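Local coordinates for hemolysin-related protein (Vibrio cholerae serotype O1, PDB 5V6F) that probably binds mammalian glycans through its C-terminal beta-prism lectin domain, which holds mannotriose, at residues 6-20 with 107-121. Residues are numbered along the deposited sequence; the frame is centred on the assembly and turned at random.
Sequences IFGYSNTQQSQRVVT and KVETYTVPQGKRIKQ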
ATOM      1  N   ILE A   6      -8.998  -0.487  -7.400  1.00  6.99           N
ATOM      2  CA  ILE A   6      -7.557  -0.313  -7.532  1.00  3.90           C
ATOM      3  C   ILE A   6      -7.234   1.090  -7.029  1.00  8.47           C
ATOM      4  O   ILE A   6      -7.630   2.083  -7.643  1.00 12.31           O
ATOM      5  CB  ILE A   6      -7.086  -0.512  -8.978  1.00  4.93           C
ATOM      6  CG1 ILE A   6      -7.416  -1.930  -9.457  1.00 11.40           C
ATOM      7  CG2 ILE A   6      -5.591  -0.238  -9.089  1.00 11.39           C
ATOM      8  CD1 ILE A   6      -7.113  -2.178 -10.933  1.00 13.45           C
ATOM      9  N   PHE A   7      -6.549   1.171  -5.891  1.00  5.22           N
ATOM     10  CA  PHE A   7      -6.104   2.448  -5.358  1.00  4.86           C
ATOM     11  C   PHE A   7      -4.847   2.899  -6.089  1.00  7.69           C
ATOM     12  O   PHE A   7      -3.966   2.093  -6.392  1.00  7.32           O
ATOM     13  CB  PHE A   7      -5.825   2.337  -3.859  1.00  5.55           C
ATOM     14  CG  PHE A   7      -6.934   1.695  -3.084  1.00  3.74           C
ATOM     15  CD1 PHE A   7      -8.149   2.338  -2.931  1.00  4.64           C
ATOM     16  CD2 PHE A   7      -6.761   0.448  -2.507  1.00  6.59           C
ATOM     17  CE1 PHE A   7      -9.175   1.749  -2.220  1.00  7.63           C
ATOM     18  CE2 PHE A   7      -7.780  -0.148  -1.790  1.00  5.80           C
ATOM     19  CZ  PHE A   7      -8.991   0.505  -1.646  1.00  7.74           C
ATOM     20  N   GLY A   8      -4.772   4.187  -6.379  1.00  5.61           N
ATOM     21  CA  GLY A   8      -3.625   4.709  -7.100  1.00  5.50           C
ATOM     22  C   GLY A   8      -3.781   4.479  -8.583  1.00  5.63           C
ATOM     23  O   GLY A   8      -4.822   4.796  -9.167  1.00  7.32           O
ATOM     24  N   TYR A   9      -2.744   3.911  -9.200  1.00  3.80           N
ATOM     25  CA  TYR A   9      -2.651   3.787 -10.647  1.00  4.09           C
ATOM     26  C   TYR A   9      -2.177   2.384 -10.990  1.00  9.79           C
ATOM     27  O   TYR A   9      -1.532   1.714 -10.181  1.00  6.42           O
ATOM     28  CB  TYR A   9      -1.702   4.847 -11.220  1.00  8.13           C
ATOM     29  CG  TYR A   9      -1.864   6.193 -10.544  1.00  9.24           C
ATOM     30  CD1 TYR A   9      -2.827   7.096 -10.972  1.00  8.57           C
ATOM     31  CD2 TYR A   9      -1.067   6.550  -9.464  1.00  6.57           C
ATOM     32  CE1 TYR A   9      -2.986   8.321 -10.349  1.00  9.04           C
ATOM     33  CE2 TYR A   9      -1.218   7.774  -8.837  1.00  6.10           C
ATOM     34  CZ  TYR A   9      -2.179   8.655  -9.285  1.00  6.71           C
ATOM     35  OH  TYR A   9      -2.341   9.879  -8.668  1.00  8.64           O
ATOM     36  N   SER A  10      -2.496   1.942 -12.212  1.00  9.10           N
ATOM     37  CA  SER A  10      -2.249   0.560 -12.614  1.00  7.45           C
ATOM     38  C   SER A  10      -1.598   0.472 -13.991  1.00 10.16           C
ATOM     39  O   SER A  10      -1.791  -0.515 -14.710  1.00  9.92           O
ATOM     40  CB  SER A  10      -3.547  -0.240 -12.601  1.00  8.64           C
ATOM     41  OG  SER A  10      -4.495   0.317 -13.491  1.00 12.47           O
ATOM     42  N   ASN A  11      -0.817   1.482 -14.372  1.00  9.11           N
ATOM     43  CA  ASN A  11      -0.161   1.456 -15.674  1.00 10.25           C
ATOM     44  C   ASN A  11       1.075   0.564 -15.678  1.00  8.50           C
ATOM     45  O   ASN A  11       1.429   0.011 -16.726  1.00 12.38           O
ATOM     46  CB  ASN A  11       0.225   2.875 -16.097  1.00 14.88           C
ATOM     47  CG  ASN A  11       1.277   3.491 -15.188  1.00 21.84           C
ATOM     48  OD1 ASN A  11       1.121   3.520 -13.964  1.00 21.30           O
ATOM     49  ND2 ASN A  11       2.360   3.980 -15.785  1.00 25.39           N
ATOM     50  N   THR A  12       1.736   0.407 -14.534  1.00  6.76           N
ATOM     51  CA  THR A  12       2.975  -0.352 -14.449  1.00  4.73           C
ATOM     52  C   THR A  12       2.662  -1.829 -14.201  1.00  3.45           C
ATOM     53  O   THR A  12       1.521  -2.272 -14.344  1.00  7.05           O
ATOM     54  CB  THR A  12       3.874   0.248 -13.372  1.00  6.72           C
ATOM     55  OG1 THR A  12       3.134   0.375 -12.152  1.00  7.94           O
ATOM     56  CG2 THR A  12       4.383   1.612 -13.817  1.00  3.97           C
ATOM     57  N   GLN A  13       3.676  -2.607 -13.824  1.00  5.00           N
ATOM     58  CA  GLN A  13       3.568  -4.062 -13.829  1.00  5.05           C
ATOM     59  C   GLN A  13       2.835  -4.582 -12.598  1.00 10.18           C
ATOM     60  O   GLN A  13       3.084  -4.144 -11.474  1.00  8.59           O
ATOM     61  CB  GLN A  13       4.955  -4.693 -13.902  1.00  7.42           C
ATOM     62  CG  GLN A  13       5.666  -4.447 -15.220  1.00  5.16           C
ATOM     63  CD  GLN A  13       6.495  -3.178 -15.201  1.00 10.55           C
ATOM     64  OE1 GLN A  13       7.236  -2.920 -14.252  1.00 14.01           O
ATOM     65  NE2 GLN A  13       6.371  -2.377 -16.252  1.00 12.44           N
ATOM     66  N   GLN A  14       1.952  -5.554 -12.819  1.00  6.02           N
ATOM     67  CA  GLN A  14       1.123  -6.105 -11.755  1.00  3.78           C
ATOM     68  C   GLN A  14       1.763  -7.343 -11.137  1.00  4.87           C
ATOM     69  O   GLN A  14       2.109  -8.298 -11.842  1.00  5.29           O
ATOM     70  CB  GLN A  14      -0.263  -6.459 -12.291  1.00  6.57           C
ATOM     71  CG  GLN A  14      -1.210  -6.954 -11.206  1.00  7.86           C
ATOM     72  CD  GLN A  14      -2.572  -7.353 -11.730  1.00  8.32           C
ATOM     73  OE1 GLN A  14      -2.941  -7.034 -12.859  1.00 16.50           O
ATOM     74  NE2 GLN A  14      -3.330  -8.056 -10.901  1.00 14.21           N
ATOM     75  N   SER A  15       1.898  -7.329  -9.813  1.00  6.80           N
ATOM     76  CA  SER A  15       2.264  -8.504  -9.043  1.00  4.79           C
ATOM     77  C   SER A  15       1.108  -8.877  -8.124  1.00  5.28           C
ATOM     78  O   SER A  15       0.250  -8.050  -7.802  1.00  7.81           O
ATOM     79  CB  SER A  15       3.535  -8.271  -8.216  1.00 10.32           C
ATOM     80  OG  SER A  15       4.668  -8.078  -9.050  1.00 14.74           O
ATOM     81  N   GLN A  16       1.088 -10.140  -7.708  1.00  4.13           N
ATOM     82  CA  GLN A  16       0.001 -10.667  -6.890  1.00  2.55           C
ATOM     83  C   GLN A  16       0.607 -11.348  -5.672  1.00  7.44           C
ATOM     84  O   GLN A  16       1.453 -12.236  -5.811  1.00  5.45           O
ATOM     85  CB  GLN A  16      -0.879 -11.623  -7.710  1.00  3.98           C
ATOM     86  CG  GLN A  16      -1.331 -10.969  -9.030  1.00 10.15           C
ATOM     87  CD  GLN A  16      -2.487 -11.670  -9.727  1.00 14.91           C
ATOM     88  OE1 GLN A  16      -3.445 -11.020 -10.172  1.00 20.98           O
ATOM     89  NE2 GLN A  16      -2.397 -12.985  -9.849  1.00 12.95           N
ATOM     90  N   ARG A  17       0.199 -10.913  -4.482  1.00  7.07           N
ATOM     91  CA  ARG A  17       0.770 -11.413  -3.233  1.00  8.73           C
ATOM     92  C   ARG A  17      -0.341 -11.997  -2.372  1.00  5.96           C
ATOM     93  O   ARG A  17      -1.239 -11.276  -1.922  1.00  5.20           O
ATOM     94  CB  ARG A  17       1.524 -10.306  -2.500  1.00  9.36           C
ATOM     95  CG  ARG A  17       2.831  -9.900  -3.193  1.00  8.14           C
ATOM     96  CD  ARG A  17       3.828 -11.066  -3.241  1.00 12.57           C
ATOM     97  NE  ARG A  17       5.064 -10.747  -3.956  1.00 12.81           N
ATOM     98  CZ  ARG A  17       5.300 -11.029  -5.234  1.00  9.18           C
ATOM     99  NH1 ARG A  17       4.386 -11.633  -5.982  1.00 10.74           N
ATOM    100  NH2 ARG A  17       6.464 -10.695  -5.775  1.00 12.79           N
ATOM    101  N   VAL A  18      -0.272 -13.302  -2.151  1.00  5.07           N
ATOM    102  CA  VAL A  18      -1.284 -14.021  -1.390  1.00  5.11           C
ATOM    103  C   VAL A  18      -1.064 -13.772   0.092  1.00  4.54           C
ATOM    104  O   VAL A  18       0.069 -13.810   0.590  1.00  4.86           O
ATOM    105  CB  VAL A  18      -1.236 -15.523  -1.729  1.00  6.67           C
ATOM    106  CG1 VAL A  18      -2.152 -16.322  -0.820  1.00  9.37           C
ATOM    107  CG2 VAL A  18      -1.611 -15.743  -3.188  1.00 13.05           C
ATOM    108  N   VAL A  19      -2.156 -13.506   0.802  1.00  5.32           N
ATOM    109  CA  VAL A  19      -2.105 -13.304   2.244  1.00  2.25           C
ATOM    110  C   VAL A  19      -2.042 -14.661   2.931  1.00  2.64           C
ATOM    111  O   VAL A  19      -2.866 -15.548   2.667  1.00  5.08           O
ATOM    112  CB  VAL A  19      -3.320 -12.494   2.721  1.00  4.48           C
ATOM    113  CG1 VAL A  19      -3.230 -12.249   4.208  1.00  1.80           C
ATOM    114  CG2 VAL A  19      -3.412 -11.176   1.962  1.00  4.91           C
ATOM    115  N   THR A  20      -1.072 -14.825   3.823  1.00  3.97           N
ATOM    116  CA  THR A  20      -0.913 -16.080   4.538  1.00  4.64           C
ATOM    117  C   THR A  20      -1.890 -16.156   5.706  1.00  5.82           C
ATOM    118  O   THR A  20      -2.610 -15.204   6.019  1.00  4.23           O
ATOM    119  CB  THR A  20       0.512 -16.231   5.064  1.00  6.53           C
ATOM    120  OG1 THR A  20       0.713 -15.306   6.144  1.00  6.43           O
ATOM    121  CG2 THR A  20       1.535 -15.983   3.958  1.00 10.99           C
ATOM    122  N   LYS A 107      -4.851  12.847  -5.095  1.00  3.52           N
ATOM    123  CA  LYS A 107      -6.193  12.329  -4.890  1.00  4.81           C
ATOM    124  C   LYS A 107      -6.182  11.496  -3.619  1.00  3.50           C
ATOM    125  O   LYS A 107      -5.139  10.978  -3.210  1.00  4.60           O
ATOM    126  CB  LYS A 107      -6.669  11.477  -6.070  1.00  4.97           C
ATOM    127  CG  LYS A 107      -5.822  10.241  -6.324  1.00  5.79           C
ATOM    128  CD  LYS A 107      -6.440   9.365  -7.399  1.00  4.93           C
ATOM    129  CE  LYS A 107      -5.610   8.108  -7.639  1.00  8.91           C
ATOM    130  NZ  LYS A 107      -6.302   7.138  -8.537  1.00  6.94           N
ATOM    131  N   VAL A 108      -7.348  11.380  -2.991  1.00  4.25           N
ATOM    132  CA  VAL A 108      -7.519  10.564  -1.797  1.00  4.51           C
ATOM    133  C   VAL A 108      -8.667   9.599  -2.047  1.00  4.91           C
ATOM    134  O   VAL A 108      -9.767  10.019  -2.419  1.00  6.20           O
ATOM    135  CB  VAL A 108      -7.788  11.423  -0.548  1.00  4.70           C
ATOM    136  CG1 VAL A 108      -7.876  10.545   0.703  1.00  7.68           C
ATOM    137  CG2 VAL A 108      -6.708  12.474  -0.386  1.00  9.58           C
ATOM    138  N   GLU A 109      -8.406   8.310  -1.853  1.00  4.44           N
ATOM    139  CA  GLU A 109      -9.386   7.254  -2.069  1.00  3.88           C
ATOM    140  C   GLU A 109      -9.584   6.510  -0.756  1.00  4.20           C
ATOM    141  O   GLU A 109      -8.614   6.023  -0.161  1.00  5.50           O
ATOM    142  CB  GLU A 109      -8.926   6.318  -3.191  1.00  8.76           C
ATOM    143  CG  GLU A 109      -8.836   7.026  -4.540  1.00  7.23           C
ATOM    144  CD  GLU A 109      -8.034   6.271  -5.583  1.00  6.77           C
ATOM    145  OE1 GLU A 109      -6.984   5.686  -5.239  1.00  5.52           O
ATOM    146  OE2 GLU A 109      -8.451   6.275  -6.759  1.00 11.21           O
ATOM    147  N   THR A 110     -10.834   6.439  -0.304  1.00  5.05           N
ATOM    148  CA  THR A 110     -11.184   5.883   0.997  1.00  5.84           C
ATOM    149  C   THR A 110     -12.070   4.665   0.786  1.00  7.85           C
ATOM    150  O   THR A 110     -13.002   4.701  -0.027  1.00  9.34           O
ATOM    151  CB  THR A 110     -11.895   6.926   1.866  1.00  9.61           C
ATOM    152  OG1 THR A 110     -11.065   8.087   2.002  1.00  9.37           O
ATOM    153  CG2 THR A 110     -12.192   6.369   3.247  1.00 11.22           C
ATOM    154  N   TYR A 111     -11.775   3.588   1.509  1.00  7.10           N
ATOM    155  CA  TYR A 111     -12.460   2.322   1.303  1.00  5.99           C
ATOM    156  C   TYR A 111     -12.520   1.556   2.613  1.00  6.98           C
ATOM    157  O   TYR A 111     -11.523   1.472   3.336  1.00  4.02           O
ATOM    158  CB  TYR A 111     -11.750   1.487   0.234  1.00  8.26           C
ATOM    159  CG  TYR A 111     -12.326   0.104   0.059  1.00  5.84           C
ATOM    160  CD1 TYR A 111     -13.434  -0.104  -0.750  1.00  8.06           C
ATOM    161  CD2 TYR A 111     -11.759  -0.992   0.695  1.00  7.22           C
ATOM    162  CE1 TYR A 111     -13.966  -1.366  -0.918  1.00  9.88           C
ATOM    163  CE2 TYR A 111     -12.281  -2.257   0.532  1.00  5.89           C
ATOM    164  CZ  TYR A 111     -13.387  -2.438  -0.278  1.00  7.04           C
ATOM    165  OH  TYR A 111     -13.920  -3.694  -0.447  1.00  9.93           O
ATOM    166  N   THR A 112     -13.691   0.995   2.903  1.00  3.89           N
ATOM    167  CA  THR A 112     -13.932   0.232   4.120  1.00  3.65           C
ATOM    168  C   THR A 112     -14.066  -1.242   3.770  1.00  4.18           C
ATOM    169  O   THR A 112     -14.847  -1.610   2.886  1.00  7.20           O
ATOM    170  CB  THR A 112     -15.190   0.737   4.835  1.00  9.17           C
ATOM    171  OG1 THR A 112     -14.982   2.090   5.253  1.00  7.97           O
ATOM    172  CG2 THR A 112     -15.523  -0.120   6.053  1.00  8.95           C
ATOM    173  N   VAL A 113     -13.289  -2.079   4.450  1.00  7.22           N
ATOM    174  CA  VAL A 113     -13.343  -3.521   4.235  1.00  4.33           C
ATOM    175  C   VAL A 113     -14.678  -4.026   4.768  1.00  6.47           C
ATOM    176  O   VAL A 113     -14.973  -3.836   5.956  1.00  7.94           O
ATOM    177  CB  VAL A 113     -12.163  -4.231   4.916  1.00  5.84           C
ATOM    178  CG1 VAL A 113     -12.177  -5.723   4.591  1.00  8.10           C
ATOM    179  CG2 VAL A 113     -10.842  -3.610   4.484  1.00 10.50           C
ATOM    180  N   PRO A 114     -15.520  -4.654   3.944  1.00  8.27           N
ATOM    181  CA  PRO A 114     -16.828  -5.097   4.442  1.00 13.22           C
ATOM    182  C   PRO A 114     -16.692  -6.109   5.568  1.00 19.95           C
ATOM    183  O   PRO A 114     -15.778  -6.938   5.587  1.00 14.37           O
ATOM    184  CB  PRO A 114     -17.491  -5.721   3.207  1.00 17.80           C
ATOM    185  CG  PRO A 114     -16.771  -5.148   2.048  1.00 10.76           C
ATOM    186  CD  PRO A 114     -15.365  -4.932   2.506  1.00 13.86           C
ATOM    187  N   GLN A 115     -17.623  -6.033   6.514  1.00 18.18           N
ATOM    188  CA  GLN A 115     -17.668  -7.005   7.594  1.00 18.20           C
ATOM    189  C   GLN A 115     -17.780  -8.409   7.019  1.00 15.72           C
ATOM    190  O   GLN A 115     -18.589  -8.664   6.124  1.00 15.30           O
ATOM    191  CB  GLN A 115     -18.851  -6.715   8.519  1.00 26.83           C
ATOM    192  N   GLY A 116     -16.950  -9.314   7.522  1.00 13.24           N
ATOM    193  CA  GLY A 116     -17.014 -10.703   7.119  1.00 25.11           C
ATOM    194  C   GLY A 116     -16.278 -11.047   5.843  1.00 22.60           C
ATOM    195  O   GLY A 116     -16.402 -12.180   5.368  1.00 18.24           O
ATOM    196  N   LYS A 117     -15.521 -10.115   5.271  1.00 10.98           N
ATOM    197  CA  LYS A 117     -14.733 -10.367   4.070  1.00  7.54           C
ATOM    198  C   LYS A 117     -13.263 -10.448   4.457  1.00  6.94           C
ATOM    199  O   LYS A 117     -12.696  -9.466   4.946  1.00 11.23           O
ATOM    200  CB  LYS A 117     -14.941  -9.267   3.030  1.00 11.08           C
ATOM    201  CG  LYS A 117     -16.338  -9.211   2.445  1.00 18.21           C
ATOM    202  CD  LYS A 117     -16.532 -10.283   1.389  1.00 22.82           C
ATOM    203  CE  LYS A 117     -17.978 -10.359   0.930  1.00 34.30           C
ATOM    204  NZ  LYS A 117     -18.221 -11.553   0.074  1.00 32.21           N
ATOM    205  N   ARG A 118     -12.650 -11.607   4.242  1.00  4.39           N
ATOM    206  CA  ARG A 118     -11.216 -11.751   4.454  1.00  4.89           C
ATOM    207  C   ARG A 118     -10.461 -11.359   3.191  1.00  3.04           C
ATOM    208  O   ARG A 118     -10.756 -11.851   2.096  1.00  3.79           O
ATOM    209  CB  ARG A 118     -10.837 -13.176   4.860  1.00  5.24           C
ATOM    210  CG  ARG A 118      -9.320 -13.361   4.927  1.00  3.20           C
ATOM    211  CD  ARG A 118      -8.861 -14.646   5.601  1.00  5.56           C
ATOM    212  NE  ARG A 118      -7.401 -14.691   5.678  1.00  5.22           N
ATOM    213  CZ  ARG A 118      -6.591 -15.065   4.686  1.00  5.20           C
ATOM    214  NH1 ARG A 118      -7.080 -15.455   3.517  1.00  6.64           N
ATOM    215  NH2 ARG A 118      -5.275 -15.046   4.859  1.00  3.31           N
ATOM    216  N   ILE A 119      -9.474 -10.484   3.353  1.00  4.35           N
ATOM    217  CA  ILE A 119      -8.565 -10.138   2.266  1.00  3.98           C
ATOM    218  C   ILE A 119      -7.663 -11.343   2.021  1.00  2.23           C
ATOM    219  O   ILE A 119      -6.867 -11.717   2.888  1.00  3.82           O
ATOM    220  CB  ILE A 119      -7.746  -8.889   2.603  1.00  1.72           C
ATOM    221  CG1 ILE A 119      -8.662  -7.697   2.896  1.00  4.81           C
ATOM    222  CG2 ILE A 119      -6.800  -8.558   1.458  1.00  4.43           C
ATOM    223  CD1 ILE A 119      -7.954  -6.543   3.587  1.00  5.12           C
ATOM    224  N   LYS A 120      -7.779 -11.962   0.845  1.00  2.64           N
ATOM    225  CA  LYS A 120      -6.994 -13.152   0.545  1.00  3.08           C
ATOM    226  C   LYS A 120      -5.770 -12.860  -0.308  1.00  4.48           C
ATOM    227  O   LYS A 120      -4.845 -13.679  -0.340  1.00  4.15           O
ATOM    228  CB  LYS A 120      -7.862 -14.205  -0.158  1.00  2.80           C
ATOM    229  CG  LYS A 120      -8.187 -13.916  -1.618  1.00  5.68           C
ATOM    230  CD  LYS A 120      -9.177 -14.935  -2.163  1.00  4.70           C
ATOM    231  CE  LYS A 120      -9.409 -14.762  -3.660  1.00  8.08           C
ATOM    232  NZ  LYS A 120     -10.570 -15.566  -4.141  1.00  8.75           N
ATOM    233  N   GLN A 121      -5.729 -11.708  -0.969  1.00  3.67           N
ATOM    234  CA  GLN A 121      -4.650 -11.395  -1.890  1.00  2.98           C
ATOM    235  C   GLN A 121      -4.569  -9.884  -2.034  1.00  3.52           C
ATOM    236  O   GLN A 121      -5.581  -9.184  -1.952  1.00  4.92           O
ATOM    237  CB  GLN A 121      -4.883 -12.079  -3.245  1.00  2.53           C
ATOM    238  CG  GLN A 121      -3.861 -11.777  -4.329  1.00  4.77           C
ATOM    239  CD  GLN A 121      -4.103 -12.595  -5.584  1.00 11.77           C
ATOM    240  OE1 GLN A 121      -3.999 -13.823  -5.568  1.00 15.17           O
ATOM    241  NE2 GLN A 121      -4.436 -11.920  -6.676  1.00  5.62           N
TER
HETATM  242  O   HOH W   1      -9.520   3.754  -7.454  1.00 20.26           O
HETATM  243  O   HOH W   2      -5.256 -15.994   1.267  1.00  5.96           O
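With CG tucked between its backbone N and carbonyl carbon (chi1 62°) and every later torsion extended, Lys107 reaches straight across to Gly8 and gives a hydrogen bond from NZ to Gly8 O, 2.8 Å long. On the way its CE runs alongside Tyr9 CE1 and CZ, and NZ makes an off-centre cation-pi contact, 4.5 Å from the ring centroid. Glu109 comes from the same strand, its CG anti to the carbonyl carbon (chi1 -64°) and its chain extended, which carries the carboxylate to Gly8. It accepts Gly8 N on the syn lone pair of OE1 in a nearly straight 2.9 Å bond, while OE2 takes Lys107 NZ in a salt bridge and also accepts a water. Both backbone polar groups of Gly8 are thus gripped by one ion pair. Deeper in, Phe7 turns its ring edge to Tyr111, with CZ 3.5 Å from Tyr111 CB.

In this beta-prism lectin domain the contact joins two of the three four-stranded antiparallel sheets: strand 7-8 borders one and strand 106-112 borders another. The chain then leaves 106-112 through a type II turn at Pro114 to Lys117 and enters the sheet of 13-18, where Lys120 and Gln121 form a classic beta bulge opposite Val137. Val19 N donates to Lys120 O at 2.9 Å. The Arg118 guanidinium points an edge at Val19 O, a weak 3.3 Å bond from NH2, and a water ties its NH1 to Val19 O and Lys120 O; its NE goes to Asn23. Gln121 NE2, bonded to Asn123, rests 3.6 Å from Gln16 CD, the two amide planes 48° apart.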